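Local atomic coordinates of lysyl oxidase (Pichia pastoris, PDB entry 1W7C), a protein that probably oxidises primary amines, including the side chains of peptidyl lysines, to aldehydes, using copper and a topaquinone cofactor made from one of its own tyrosines. Residues I319-I324 / F442-F447; L410-G415 / S419-N424. All coordinates share one frame; numbering follows the deposited sequence. Where two conformers were deposited one is given.

Contact 1 of 2, residues I319-I324 / F442-F447; sequences ISFYDI and FLYKFF
I319, F321 and I324 reach toward Y444 and F446 across a gap between two strands that run in roughly the same direction, with the CA atoms of F321 and Y444 9.9 Å apart, which is the spacing of stacked layers rather than of paired neighbours in a sheet. The centre of the contact is an edge-to-face aromatic pair. F321 brings its CE1 corner over the middle of the Y444 ring, 3.3 Å above that ring's plane, and the two planes meet at 53°, so the T-shape is a tilted one. In both residues CG stands anti to the carbonyl carbon (chi1 -61° for F321 and -60° for Y444), and the two rings project from their strands into the gap. I319 lies farther along the same tyrosine, sliding past it so that its CG2 comes within 4.1 Å of Y444 CE1. The phenol end is tied back through a water, which donates to I319 O at 2.8 Å and also bonds Y444 OH at 2.8 Å, giving the buried hydroxyl a polar partner within an otherwise apolar layer. At the far end, I324 sets CG2 against the edge of the F446 ring, 4.3 Å from CE2. F309 continues the aromatic cluster, stacking on F446 and meeting F321 edge-to-face, while W307 adds an edge-to-face contact with F446. This interleaving of aliphatic and aromatic side chains between two layers is the packing of a beta-sandwich core, here that of the copper amine oxidase enzyme domain. Y438, the precursor of topaquinone, lies just ahead of strand 440-446.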
ATOM      1  N   ILE A 319      11.531  17.921   7.586  1.00 14.37           N
ATOM      2  CA  ILE A 319      10.271  18.646   7.673  1.00 14.29           C
ATOM      3  C   ILE A 319       9.401  18.132   8.815  1.00 14.57           C
ATOM      4  O   ILE A 319       9.405  16.940   9.127  1.00 15.62           O
ATOM      5  CB  ILE A 319       9.524  18.591   6.341  1.00 15.09           C
ATOM      6  CG1 ILE A 319       8.664  19.830   6.134  1.00 15.60           C
ATOM      7  CG2 ILE A 319       8.667  17.317   6.200  1.00 18.58           C
ATOM      8  CD1 ILE A 319       8.089  19.959   4.719  1.00 16.73           C
ATOM      9  N   SER A 320       8.651  19.049   9.415  1.00 15.25           N
ATOM     10  CA  SER A 320       7.599  18.733  10.390  1.00 14.50           C
ATOM     11  C   SER A 320       6.379  19.584   9.997  1.00 13.01           C
ATOM     12  O   SER A 320       6.484  20.603   9.302  1.00 14.10           O
ATOM     13  CB  SER A 320       8.000  19.197  11.789  0.70 20.50           C
ATOM     14  OG  SER A 320       9.033  18.434  12.318  0.70 24.37           O
ATOM     15  N   PHE A 321       5.221  19.156  10.502  1.00 13.11           N
ATOM     16  CA  PHE A 321       3.952  19.824  10.251  1.00 13.73           C
ATOM     17  C   PHE A 321       3.314  20.209  11.580  1.00 12.84           C
ATOM     18  O   PHE A 321       3.267  19.381  12.500  1.00 14.10           O
ATOM     19  CB  PHE A 321       2.999  18.899   9.500  1.00 13.94           C
ATOM     20  CG  PHE A 321       3.505  18.472   8.158  1.00 13.51           C
ATOM     21  CD1 PHE A 321       4.321  17.353   8.055  1.00 12.70           C
ATOM     22  CD2 PHE A 321       3.182  19.164   7.024  1.00 14.99           C
ATOM     23  CE1 PHE A 321       4.829  16.978   6.831  1.00 14.19           C
ATOM     24  CE2 PHE A 321       3.675  18.787   5.782  1.00 17.05           C
ATOM     25  CZ  PHE A 321       4.476  17.693   5.678  1.00 15.75           C
ATOM     26  N   TYR A 322       2.739  21.416  11.627  1.00 13.43           N
ATOM     27  CA  TYR A 322       2.068  21.890  12.822  1.00 13.74           C
ATOM     28  C   TYR A 322       0.704  22.446  12.465  1.00 13.49           C
ATOM     29  O   TYR A 322       0.482  23.022  11.380  1.00 13.93           O
ATOM     30  CB  TYR A 322       2.919  22.953  13.551  1.00 13.95           C
ATOM     31  CG  TYR A 322       4.113  22.378  14.234  1.00 14.67           C
ATOM     32  CD1 TYR A 322       5.343  22.293  13.591  1.00 17.37           C
ATOM     33  CD2 TYR A 322       4.022  21.890  15.513  1.00 14.94           C
ATOM     34  CE1 TYR A 322       6.450  21.685  14.243  1.00 18.15           C
ATOM     35  CE2 TYR A 322       5.093  21.325  16.152  1.00 14.63           C
ATOM     36  CZ  TYR A 322       6.307  21.244  15.521  1.00 21.50           C
ATOM     37  OH  TYR A 322       7.362  20.681  16.211  1.00 49.85           O
ATOM     38  N   ASP A 323      -0.216  22.299  13.425  1.00 14.75           N
ATOM     39  CA  ASP A 323      -1.567  22.879  13.276  1.00 14.04           C
ATOM     40  C   ASP A 323      -2.267  22.415  12.013  1.00 13.83           C
ATOM     41  O   ASP A 323      -2.749  23.211  11.217  1.00 15.40           O
ATOM     42  CB  ASP A 323      -1.512  24.419  13.361  1.00 15.73           C
ATOM     43  CG  ASP A 323      -2.841  25.026  13.693  1.00 17.16           C
ATOM     44  OD1 ASP A 323      -3.089  26.175  13.240  1.00 18.84           O
ATOM     45  OD2 ASP A 323      -3.665  24.409  14.407  1.00 18.21           O
ATOM     46  N   ILE A 324      -2.308  21.112  11.812  1.00 14.12           N
ATOM     47  CA  ILE A 324      -2.968  20.541  10.650  1.00 14.27           C
ATOM     48  C   ILE A 324      -4.464  20.606  10.874  1.00 13.37           C
ATOM     49  O   ILE A 324      -4.983  19.990  11.805  1.00 14.25           O
ATOM     50  CB  ILE A 324      -2.567  19.082  10.357  1.00 14.37           C
ATOM     51  CG1 ILE A 324      -1.056  18.962  10.197  1.00 14.94           C
ATOM     52  CG2 ILE A 324      -3.287  18.623   9.076  1.00 15.86           C
ATOM     53  CD1 ILE A 324      -0.557  17.565   9.946  1.00 14.58           C
ATOM     54  N   PHE A 442      10.315  10.896   1.349  0.60 12.55           N
ATOM     55  CA  PHE A 442       9.233  11.097   2.320  0.60 12.77           C
ATOM     56  C   PHE A 442       8.082  11.796   1.630  1.00 12.49           C
ATOM     57  O   PHE A 442       8.290  12.810   0.953  1.00 15.07           O
ATOM     58  CB  PHE A 442       9.701  11.965   3.486  1.00 13.71           C
ATOM     59  CG  PHE A 442      10.870  11.385   4.265  1.00 12.94           C
ATOM     60  CD1 PHE A 442      12.137  11.913   4.059  1.00 15.09           C
ATOM     61  CD2 PHE A 442      10.722  10.357   5.169  1.00 13.95           C
ATOM     62  CE1 PHE A 442      13.218  11.406   4.756  1.00 15.34           C
ATOM     63  CE2 PHE A 442      11.791   9.871   5.851  1.00 15.19           C
ATOM     64  CZ  PHE A 442      13.042  10.389   5.636  1.00 16.78           C
ATOM     65  N   LEU A 443       6.872  11.268   1.792  1.00 13.18           N
ATOM     66  CA  LEU A 443       5.692  11.839   1.160  1.00 13.82           C
ATOM     67  C   LEU A 443       4.560  11.935   2.186  1.00 11.75           C
ATOM     68  O   LEU A 443       4.323  11.020   2.946  1.00 13.58           O
ATOM     69  CB  LEU A 443       5.271  10.987  -0.041  1.00 13.61           C
ATOM     70  CG  LEU A 443       4.131  11.530  -0.867  1.00 13.04           C
ATOM     71  CD1 LEU A 443       4.512  12.809  -1.583  1.00 15.93           C
ATOM     72  CD2 LEU A 443       3.675  10.497  -1.868  1.00 14.64           C
ATOM     73  N   TYR A 444       3.852  13.059   2.134  1.00 11.54           N
ATOM     74  CA  TYR A 444       2.671  13.350   2.918  1.00 12.62           C
ATOM     75  C   TYR A 444       1.580  13.696   1.887  1.00 12.36           C
ATOM     76  O   TYR A 444       1.721  14.662   1.143  1.00 13.42           O
ATOM     77  CB  TYR A 444       2.950  14.503   3.896  1.00 12.87           C
ATOM     78  CG  TYR A 444       4.040  14.193   4.851  1.00 11.97           C
ATOM     79  CD1 TYR A 444       5.371  14.341   4.509  1.00 13.10           C
ATOM     80  CD2 TYR A 444       3.755  13.690   6.117  1.00 11.68           C
ATOM     81  CE1 TYR A 444       6.404  13.948   5.382  1.00 13.25           C
ATOM     82  CE2 TYR A 444       4.771  13.319   6.985  1.00 13.54           C
ATOM     83  CZ  TYR A 444       6.082  13.486   6.644  1.00 13.03           C
ATOM     84  OH  TYR A 444       7.048  13.117   7.562  1.00 14.18           O
ATOM     85  N   LYS A 445       0.497  12.899   1.881  1.00 13.05           N
ATOM     86  CA  LYS A 445      -0.523  12.952   0.842  1.00 12.93           C
ATOM     87  C   LYS A 445      -1.883  13.176   1.498  1.00 12.26           C
ATOM     88  O   LYS A 445      -2.318  12.380   2.345  1.00 13.79           O
ATOM     89  CB  LYS A 445      -0.488  11.619   0.098  1.00 13.53           C
ATOM     90  CG  LYS A 445      -1.501  11.567  -1.052  1.00 13.60           C
ATOM     91  CD  LYS A 445      -1.575  10.171  -1.695  1.00 14.95           C
ATOM     92  CE  LYS A 445      -0.306   9.815  -2.506  1.00 14.84           C
ATOM     93  NZ  LYS A 445      -0.056  10.675  -3.683  1.00 14.58           N
ATOM     94  N   PHE A 446      -2.524  14.267   1.135  1.00 12.84           N
ATOM     95  CA  PHE A 446      -3.776  14.715   1.711  1.00 13.60           C
ATOM     96  C   PHE A 446      -4.935  14.515   0.719  1.00 12.70           C
ATOM     97  O   PHE A 446      -4.775  14.827  -0.448  1.00 13.29           O
ATOM     98  CB  PHE A 446      -3.715  16.218   2.071  1.00 13.83           C
ATOM     99  CG  PHE A 446      -2.620  16.574   3.085  1.00 14.08           C
ATOM    100  CD1 PHE A 446      -1.294  16.706   2.688  1.00 14.21           C
ATOM    101  CD2 PHE A 446      -2.931  16.818   4.396  1.00 14.91           C
ATOM    102  CE1 PHE A 446      -0.310  17.063   3.584  1.00 18.16           C
ATOM    103  CE2 PHE A 446      -1.944  17.147   5.301  1.00 17.03           C
ATOM    104  CZ  PHE A 446      -0.658  17.240   4.912  1.00 17.24           C
ATOM    105  N   PHE A 447      -6.045  13.981   1.222  1.00 13.33           N
ATOM    106  CA  PHE A 447      -7.204  13.612   0.391  1.00 13.01           C
ATOM    107  C   PHE A 447      -8.408  14.512   0.661  1.00 14.08           C
ATOM    108  O   PHE A 447      -8.527  15.133   1.739  1.00 13.32           O
ATOM    109  CB  PHE A 447      -7.590  12.177   0.686  1.00 13.75           C
ATOM    110  CG  PHE A 447      -6.558  11.136   0.263  1.00 12.19           C
ATOM    111  CD1 PHE A 447      -6.720  10.416  -0.911  1.00 12.66           C
ATOM    112  CD2 PHE A 447      -5.441  10.879   1.056  1.00 13.64           C
ATOM    113  CE1 PHE A 447      -5.806   9.432  -1.262  1.00 13.06           C
ATOM    114  CE2 PHE A 447      -4.540   9.909   0.709  1.00 15.26           C
ATOM    115  CZ  PHE A 447      -4.726   9.181  -0.465  1.00 12.92           C
TER
HETATM  116  O   HOH W   1       7.542  14.931   9.650  1.00 14.25           O

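Contact 2 of 2, residues L410-G415 / S419-N424; sequences LLRHTG and SAITQN
R412 and I421 sit opposite each other as a non-hydrogen-bonded pair in an antiparallel hairpin, their side chains alongside and pointing the same way. The arginine leaves the backbone with CG between N and the carbonyl carbon (chi1 77°) and bends at chi3 (-42°), which turns its guanidinium along the strand: NH2 passes 3.6 Å from I421 CD1, and NH1 donates to T414 OG1 at 2.9 Å, in the plane of the guanidinium. T414 OG1 in turn shares a hydrogen bond of 2.8 Å with S419 OG, linking the two strands through side chains. D374 and D439 of the second subunit form salt bridges with R412, and Y728 of that subunit bonds S419 OG, so this polar chain is held from both sides of the dimer boundary. H413 also bonds D439 and D200 of the second subunit, consistent with the arms that copper amine oxidases extend to their dimer partners. On its face, L411 also has CG between N and the carbonyl carbon; that brings CD1 back to 3.9 Å from T422 OG1, the hydroxyl that R687 bonds. H413 and A420 exchange two backbone bonds; T422 N gives L411 O a nearly straight one of 3.1 Å. Just before strand 411-415 begins, L410 N bonds T422 O, and N424 crosses L410 at about a right angle with OD1 3.7 Å from L410 CD1. Strand 692-697 pairs with 418-433 on the side away from 411-415, so 411-415 lies beside a strand paired on both flanks.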
ATOM      1  N   LEU A 410     -11.886   8.717  -6.436  1.00 14.24           N
ATOM      2  CA  LEU A 410     -12.044   8.654  -4.981  1.00 14.57           C
ATOM      3  C   LEU A 410     -13.208   7.750  -4.607  1.00 13.54           C
ATOM      4  O   LEU A 410     -13.134   7.028  -3.626  1.00 14.71           O
ATOM      5  CB  LEU A 410     -12.199  10.067  -4.392  1.00 14.54           C
ATOM      6  CG  LEU A 410     -12.311  10.124  -2.856  1.00 16.08           C
ATOM      7  CD1 LEU A 410     -11.112   9.490  -2.172  1.00 18.19           C
ATOM      8  CD2 LEU A 410     -12.435  11.585  -2.462  1.00 18.48           C
ATOM      9  N   LEU A 411     -14.289   7.827  -5.379  1.00 15.04           N
ATOM     10  CA  LEU A 411     -15.438   6.939  -5.205  1.00 15.75           C
ATOM     11  C   LEU A 411     -16.249   6.920  -6.498  1.00 15.22           C
ATOM     12  O   LEU A 411     -15.998   7.698  -7.420  1.00 16.33           O
ATOM     13  CB  LEU A 411     -16.288   7.322  -3.983  1.00 15.64           C
ATOM     14  CG  LEU A 411     -17.081   8.613  -3.990  1.00 19.67           C
ATOM     15  CD1 LEU A 411     -18.254   8.603  -4.963  1.00 27.06           C
ATOM     16  CD2 LEU A 411     -17.610   8.928  -2.605  1.00 20.79           C
ATOM     17  N   ARG A 412     -17.176   5.977  -6.573  1.00 14.86           N
ATOM     18  CA  ARG A 412     -18.137   5.973  -7.656  1.00 15.83           C
ATOM     19  C   ARG A 412     -19.324   5.104  -7.305  1.00 15.84           C
ATOM     20  O   ARG A 412     -19.225   4.235  -6.429  1.00 15.44           O
ATOM     21  CB  ARG A 412     -17.506   5.383  -8.945  1.00 15.24           C
ATOM     22  CG  ARG A 412     -17.418   3.844  -8.888  1.00 14.66           C
ATOM     23  CD  ARG A 412     -16.754   3.168 -10.086  1.00 16.03           C
ATOM     24  NE  ARG A 412     -17.158   3.733 -11.378  1.00 15.21           N
ATOM     25  CZ  ARG A 412     -18.354   3.604 -11.923  1.00 16.18           C
ATOM     26  NH1 ARG A 412     -19.291   2.926 -11.289  1.00 16.43           N
ATOM     27  NH2 ARG A 412     -18.609   4.202 -13.094  1.00 16.65           N
ATOM     28  N   HIS A 413     -20.400   5.292  -8.077  1.00 15.85           N
ATOM     29  CA  HIS A 413     -21.431   4.279  -8.159  1.00 15.33           C
ATOM     30  C   HIS A 413     -22.200   4.386  -9.466  1.00 15.90           C
ATOM     31  O   HIS A 413     -22.488   5.479  -9.920  1.00 17.19           O
ATOM     32  CB  HIS A 413     -22.401   4.306  -6.947  1.00 16.35           C
ATOM     33  CG  HIS A 413     -23.383   3.183  -6.951  1.00 16.20           C
ATOM     34  ND1 HIS A 413     -22.999   1.860  -6.922  1.00 15.11           N
ATOM     35  CD2 HIS A 413     -24.739   3.181  -7.013  1.00 17.26           C
ATOM     36  CE1 HIS A 413     -24.075   1.095  -6.940  1.00 16.80           C
ATOM     37  NE2 HIS A 413     -25.145   1.871  -7.007  1.00 17.95           N
ATOM     38  N   THR A 414     -22.582   3.233 -10.003  1.00 16.09           N
ATOM     39  CA  THR A 414     -23.514   3.144 -11.126  1.00 15.91           C
ATOM     40  C   THR A 414     -24.748   2.402 -10.649  1.00 18.21           C
ATOM     41  O   THR A 414     -24.667   1.291 -10.167  1.00 18.74           O
ATOM     42  CB  THR A 414     -22.871   2.409 -12.310  1.00 17.46           C
ATOM     43  OG1 THR A 414     -21.772   3.188 -12.802  1.00 17.33           O
ATOM     44  CG2 THR A 414     -23.833   2.210 -13.457  1.00 19.14           C
ATOM     45  N   GLY A 415     -25.902   3.018 -10.855  1.00 21.58           N
ATOM     46  CA  GLY A 415     -27.153   2.305 -10.671  0.70 23.58           C
ATOM     47  C   GLY A 415     -28.311   3.192 -10.960  0.70 24.77           C
ATOM     48  O   GLY A 415     -28.128   4.370 -11.085  0.70 23.66           O
ATOM     49  N   SER A 419     -24.604   7.356 -13.302  1.00 18.81           N
ATOM     50  CA  SER A 419     -23.279   7.064 -12.794  1.00 17.58           C
ATOM     51  C   SER A 419     -22.729   8.303 -12.148  1.00 17.70           C
ATOM     52  O   SER A 419     -22.801   9.385 -12.734  1.00 20.00           O
ATOM     53  CB  SER A 419     -22.336   6.619 -13.911  1.00 19.76           C
ATOM     54  OG  SER A 419     -22.661   5.340 -14.385  1.00 20.27           O
ATOM     55  N   ALA A 420     -22.211   8.145 -10.944  1.00 17.39           N
ATOM     56  CA  ALA A 420     -21.668   9.255 -10.177  1.00 16.89           C
ATOM     57  C   ALA A 420     -20.227   8.894  -9.834  1.00 17.69           C
ATOM     58  O   ALA A 420     -19.977   7.857  -9.265  1.00 19.76           O
ATOM     59  CB  ALA A 420     -22.493   9.448  -8.917  1.00 18.40           C
ATOM     60  N   ILE A 421     -19.267   9.688 -10.275  1.00 16.51           N
ATOM     61  CA  ILE A 421     -17.847   9.417 -10.035  1.00 16.89           C
ATOM     62  C   ILE A 421     -17.170  10.695  -9.530  1.00 16.07           C
ATOM     63  O   ILE A 421     -17.371  11.754 -10.111  1.00 16.75           O
ATOM     64  CB  ILE A 421     -17.100   8.920 -11.351  1.00 16.07           C
ATOM     65  CG1 ILE A 421     -17.888   7.843 -12.097  1.00 18.52           C
ATOM     66  CG2 ILE A 421     -15.686   8.451 -11.007  1.00 16.80           C
ATOM     67  CD1 ILE A 421     -17.420   7.629 -13.453  1.00 41.70           C
ATOM     68  N   THR A 422     -16.352  10.555  -8.498  1.00 15.11           N
ATOM     69  CA  THR A 422     -15.575  11.649  -7.951  1.00 15.35           C
ATOM     70  C   THR A 422     -14.108  11.390  -8.209  1.00 15.45           C
ATOM     71  O   THR A 422     -13.615  10.311  -7.931  1.00 15.11           O
ATOM     72  CB  THR A 422     -15.816  11.753  -6.441  1.00 16.57           C
ATOM     73  OG1 THR A 422     -17.190  12.106  -6.218  1.00 17.05           O
ATOM     74  CG2 THR A 422     -14.961  12.880  -5.850  1.00 16.66           C
ATOM     75  N   GLN A 423     -13.431  12.367  -8.776  1.00 15.05           N
ATOM     76  CA  GLN A 423     -11.985  12.318  -9.001  1.00 15.10           C
ATOM     77  C   GLN A 423     -11.227  12.357  -7.678  1.00 14.66           C
ATOM     78  O   GLN A 423     -11.773  12.677  -6.627  1.00 15.49           O
ATOM     79  CB  GLN A 423     -11.519  13.458  -9.924  1.00 15.29           C
ATOM     80  CG  GLN A 423     -12.181  13.482 -11.253  1.00 17.47           C
ATOM     81  CD  GLN A 423     -11.675  14.631 -12.070  1.00 25.65           C
ATOM     82  OE1 GLN A 423     -12.207  15.718 -11.976  1.00 31.43           O
ATOM     83  NE2 GLN A 423     -10.631  14.411 -12.843  1.00 28.69           N
ATOM     84  N   ASN A 424      -9.946  12.051  -7.759  1.00 15.80           N
ATOM     85  CA  ASN A 424      -9.089  11.904  -6.575  1.00 14.64           C
ATOM     86  C   ASN A 424      -7.791  12.719  -6.701  1.00 14.45           C
ATOM     87  O   ASN A 424      -6.713  12.174  -6.723  1.00 14.37           O
ATOM     88  CB  ASN A 424      -8.767  10.414  -6.404  1.00 14.99           C
ATOM     89  CG  ASN A 424      -8.253  10.025  -5.047  1.00 14.28           C
ATOM     90  OD1 ASN A 424      -8.247  10.794  -4.081  1.00 15.81           O
ATOM     91  ND2 ASN A 424      -7.857   8.745  -4.948  1.00 16.32           N
TER

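In the fold
Coming from the N terminus, the chain first lays down 319-324, then makes a long excursion through several strands before 442-447 returns to pack over it; contact 1 thus closes a loop of more than a hundred residues. Contact 2 falls wholly within that excursion and closes only a tight turn, 410-415 folding back on 419-424. Strand 418-433 then runs from the hairpin toward the sandwich and pairs with 440-446, joining the two places, whose centres lie about 27 Å apart. They also touch directly, F447 CD1 lying 3.5 Å from N424 OD1. Contact 1 belongs to the buried core and contact 2 to a hairpin that lies against the second subunit, though both reach that subunit.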